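Local coordinates for microbial serine proteinases; subtilisin (Bacillus subtilis, PDB 2GKO), which hydrolyses peptide bonds as a cold-adapted, calcium-loaded serine protease of the subtilisin family, at residues Gly27-Val32 with Asp97-Lys102. Sequence-based numbering, arbitrary orientation.
Sequences GINIAV and DLWAYK. With CA (calcium ion), chain B.
Asn29 and Asp97 lie side by side on neighbouring parallel strands, their side chains on the same face, and share one calcium ion, each giving a single side-chain oxygen: Asn29 OD1 and Asp97 OD2 both lie 2.2 Å from the metal. Sharing the ion lets Asn29 OD1 and Asp97 OD2 sit 3.2 Å apart without a hydrogen bond. Both side chains carry CG anti to the carbonyl carbon (chi1 -50° and -60°), which brings the oxygens to the same ion; Glu49, from the strand beyond 97-102, completes the protein ligands. Packing is tight where Asn29 meets Trp99. Asn29 CB rests over one face of the Trp99 indole, 3.7 Å from the centroid of the five-membered ring, a CH-pi contact, with amide and ring planes 31° apart. Second-shell Trp99 donates through NE1 to Glu49 OE1, positioning that calcium ligand; Asn29 ND2 bonds Lys132 O and Thr131 OG1, which fixes the amide rotation. Strands 29-34 and 97-102 are adjacent in the central, mainly parallel sheet of the subtilisin alpha/beta fold. A ladder of five backbone bonds joins them, from Asp97 N to Ile28 O through to Tyr101 N to Val32 O. On the face bearing Ile30, Val32 and Leu98, Val32 CG2 meets Leu98 CD1 at 3.6 Å, buried against helix 71-80; Ile30 also reaches helix 248-265. The end at Gly27 is looser and wetter: one water links Gly27 N to Asp97 OD1, another donates to Gly27 O while binding calcium, and two further waters finish the metal shell, one of them in plane at the edge of the Trp99 ring.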
ATOM      1  N   GLY A  27      11.965  -9.683  -8.032  1.00 14.95           N
ATOM      2  CA  GLY A  27      11.088 -10.752  -8.459  1.00 14.71           C
ATOM      3  C   GLY A  27       9.637 -10.615  -8.053  1.00 13.44           C
ATOM      4  O   GLY A  27       8.804 -11.310  -8.618  1.00 12.99           O
ATOM      5  N   ILE A  28       9.334  -9.714  -7.118  1.00 12.61           N
ATOM      6  CA  ILE A  28       7.977  -9.569  -6.631  1.00 12.18           C
ATOM      7  C   ILE A  28       7.312  -8.450  -7.373  1.00 11.58           C
ATOM      8  O   ILE A  28       7.906  -7.395  -7.591  1.00 12.44           O
ATOM      9  CB  ILE A  28       7.950  -9.297  -5.123  1.00 12.16           C
ATOM     10  CG1 ILE A  28       8.784 -10.342  -4.363  1.00 14.01           C
ATOM     11  CG2 ILE A  28       6.505  -9.267  -4.628  1.00 13.23           C
ATOM     12  CD1 ILE A  28       8.345 -11.767  -4.546  1.00 14.68           C
ATOM     13  N   ASN A  29       6.051  -8.664  -7.751  1.00 10.19           N
ATOM     14  CA  ASN A  29       5.295  -7.675  -8.528  1.00  9.92           C
ATOM     15  C   ASN A  29       4.345  -6.932  -7.618  1.00 10.37           C
ATOM     16  O   ASN A  29       3.610  -7.555  -6.860  1.00 10.63           O
ATOM     17  CB  ASN A  29       4.499  -8.380  -9.630  1.00 10.58           C
ATOM     18  CG  ASN A  29       5.359  -9.316 -10.437  1.00 10.53           C
ATOM     19  OD1 ASN A  29       6.159  -8.858 -11.267  1.00 10.41           O
ATOM     20  ND2 ASN A  29       5.274 -10.620 -10.146  1.00 10.21           N
ATOM     21  N   ILE A  30       4.434  -5.607  -7.615  1.00  9.57           N
ATOM     22  CA  ILE A  30       3.486  -4.767  -6.909  1.00  9.38           C
ATOM     23  C   ILE A  30       2.531  -4.173  -7.935  1.00  9.07           C
ATOM     24  O   ILE A  30       2.910  -3.379  -8.802  1.00  8.76           O
ATOM     25  CB  ILE A  30       4.189  -3.660  -6.068  1.00  9.75           C
ATOM     26  CG1 ILE A  30       5.175  -4.283  -5.068  1.00 10.37           C
ATOM     27  CG2 ILE A  30       3.146  -2.844  -5.317  1.00 11.33           C
ATOM     28  CD1 ILE A  30       5.965  -3.268  -4.255  1.00 10.63           C
ATOM     29  N   ALA A  31       1.267  -4.579  -7.828  1.00  8.66           N
ATOM     30  CA  ALA A  31       0.217  -4.088  -8.665  1.00  8.91           C
ATOM     31  C   ALA A  31      -0.465  -2.907  -7.990  1.00  8.63           C
ATOM     32  O   ALA A  31      -1.209  -3.067  -7.021  1.00  8.38           O
ATOM     33  CB  ALA A  31      -0.789  -5.213  -8.988  1.00  9.14           C
ATOM     34  N   VAL A  32      -0.191  -1.731  -8.509  1.00  7.96           N
ATOM     35  CA  VAL A  32      -0.742  -0.511  -7.989  1.00  8.76           C
ATOM     36  C   VAL A  32      -1.998  -0.215  -8.771  1.00  8.53           C
ATOM     37  O   VAL A  32      -1.961   0.182  -9.950  1.00  9.52           O
ATOM     38  CB  VAL A  32       0.284   0.639  -8.081  1.00  8.96           C
ATOM     39  CG1 VAL A  32      -0.344   1.925  -7.635  1.00  9.48           C
ATOM     40  CG2 VAL A  32       1.528   0.306  -7.225  1.00 10.33           C
ATOM     41  N   ASP A  97       8.911  -5.202  -9.203  1.00 11.51           N
ATOM     42  CA  ASP A  97       8.393  -4.950 -10.534  1.00 11.28           C
ATOM     43  C   ASP A  97       7.060  -4.239 -10.378  1.00 11.04           C
ATOM     44  O   ASP A  97       6.201  -4.711  -9.646  1.00 11.43           O
ATOM     45  CB  ASP A  97       8.138  -6.259 -11.258  1.00 11.27           C
ATOM     46  CG  ASP A  97       9.366  -7.127 -11.424  1.00 12.76           C
ATOM     47  OD1 ASP A  97      10.509  -6.630 -11.294  1.00 10.16           O
ATOM     48  OD2 ASP A  97       9.257  -8.337 -11.729  1.00 12.11           O
ATOM     49  N   LEU A  98       6.877  -3.136 -11.085  1.00 10.17           N
ATOM     50  CA  LEU A  98       5.627  -2.383 -11.022  1.00  9.44           C
ATOM     51  C   LEU A  98       4.641  -2.854 -12.081  1.00  9.70           C
ATOM     52  O   LEU A  98       4.967  -2.894 -13.265  1.00  8.69           O
ATOM     53  CB  LEU A  98       5.890  -0.882 -11.227  1.00  9.69           C
ATOM     54  CG  LEU A  98       4.683   0.042 -11.311  1.00  9.61           C
ATOM     55  CD1 LEU A  98       3.851  -0.039 -10.014  1.00  9.48           C
ATOM     56  CD2 LEU A  98       5.160   1.433 -11.612  1.00 11.25           C
ATOM     57  N   TRP A  99       3.432  -3.198 -11.637  1.00  9.53           N
ATOM     58  CA  TRP A  99       2.284  -3.415 -12.521  1.00  9.89           C
ATOM     59  C   TRP A  99       1.336  -2.263 -12.261  1.00  9.84           C
ATOM     60  O   TRP A  99       0.674  -2.212 -11.221  1.00  9.77           O
ATOM     61  CB  TRP A  99       1.566  -4.729 -12.224  1.00  9.88           C
ATOM     62  CG  TRP A  99       2.350  -5.944 -12.496  1.00  9.95           C
ATOM     63  CD1 TRP A  99       3.679  -6.024 -12.857  1.00 10.97           C
ATOM     64  CD2 TRP A  99       1.889  -7.286 -12.398  1.00  9.91           C
ATOM     65  NE1 TRP A  99       4.050  -7.337 -13.010  1.00  9.95           N
ATOM     66  CE2 TRP A  99       2.975  -8.138 -12.722  1.00 11.23           C
ATOM     67  CE3 TRP A  99       0.657  -7.865 -12.071  1.00  9.30           C
ATOM     68  CZ2 TRP A  99       2.858  -9.539 -12.728  1.00 11.99           C
ATOM     69  CZ3 TRP A  99       0.545  -9.249 -12.079  1.00 10.67           C
ATOM     70  CH2 TRP A  99       1.629 -10.063 -12.419  1.00 11.34           C
ATOM     71  N   ALA A 100       1.334  -1.308 -13.180  1.00  9.56           N
ATOM     72  CA  ALA A 100       0.557  -0.084 -13.058  1.00  9.52           C
ATOM     73  C   ALA A 100      -0.785  -0.375 -13.712  1.00  9.85           C
ATOM     74  O   ALA A 100      -0.874  -0.453 -14.943  1.00  9.61           O
ATOM     75  CB  ALA A 100       1.279   1.091 -13.744  1.00 10.11           C
ATOM     76  N   TYR A 101      -1.814  -0.583 -12.882  1.00  8.63           N
ATOM     77  CA  TYR A 101      -3.174  -0.882 -13.355  1.00  9.10           C
ATOM     78  C   TYR A 101      -4.063   0.334 -13.070  1.00  9.65           C
ATOM     79  O   TYR A 101      -4.333   0.660 -11.902  1.00  9.20           O
ATOM     80  CB  TYR A 101      -3.720  -2.112 -12.632  1.00  9.21           C
ATOM     81  CG  TYR A 101      -3.187  -3.454 -13.093  1.00  8.61           C
ATOM     82  CD1 TYR A 101      -2.085  -3.569 -13.954  1.00  9.18           C
ATOM     83  CD2 TYR A 101      -3.791  -4.638 -12.638  1.00  8.62           C
ATOM     84  CE1 TYR A 101      -1.588  -4.840 -14.346  1.00  9.12           C
ATOM     85  CE2 TYR A 101      -3.339  -5.887 -13.036  1.00  9.88           C
ATOM     86  CZ  TYR A 101      -2.233  -5.995 -13.891  1.00 10.77           C
ATOM     87  OH  TYR A 101      -1.804  -7.253 -14.235  1.00 11.45           O
ATOM     88  N   LYS A 102      -4.517   1.021 -14.122  1.00  9.02           N
ATOM     89  CA  LYS A 102      -5.354   2.209 -13.952  1.00  9.06           C
ATOM     90  C   LYS A 102      -6.788   1.727 -13.752  1.00  9.98           C
ATOM     91  O   LYS A 102      -7.355   1.107 -14.638  1.00 10.77           O
ATOM     92  CB  LYS A 102      -5.226   3.173 -15.129  1.00  8.24           C
ATOM     93  CG  LYS A 102      -6.000   4.461 -14.979  1.00  8.67           C
ATOM     94  CD  LYS A 102      -5.678   5.415 -16.108  1.00 10.61           C
ATOM     95  CE  LYS A 102      -6.404   6.720 -15.920  1.00 11.82           C
ATOM     96  NZ  LYS A 102      -6.089   7.733 -16.991  1.00 12.38           N
TER
HETATM   97 CA    CA B 610       7.709  -9.539 -12.642  1.00  9.95          CA
HETATM   98  O   HOH W   1      12.536  -7.564  -9.787  1.00 16.36           O
HETATM   99  O   HOH W   2       8.280 -11.168 -11.329  1.00 14.55           O
HETATM  100  O   HOH W   3       9.149 -10.510 -14.141  1.00 17.32           O
HETATM  101  O   HOH W   4       6.155 -11.027 -13.522  1.00 16.08           O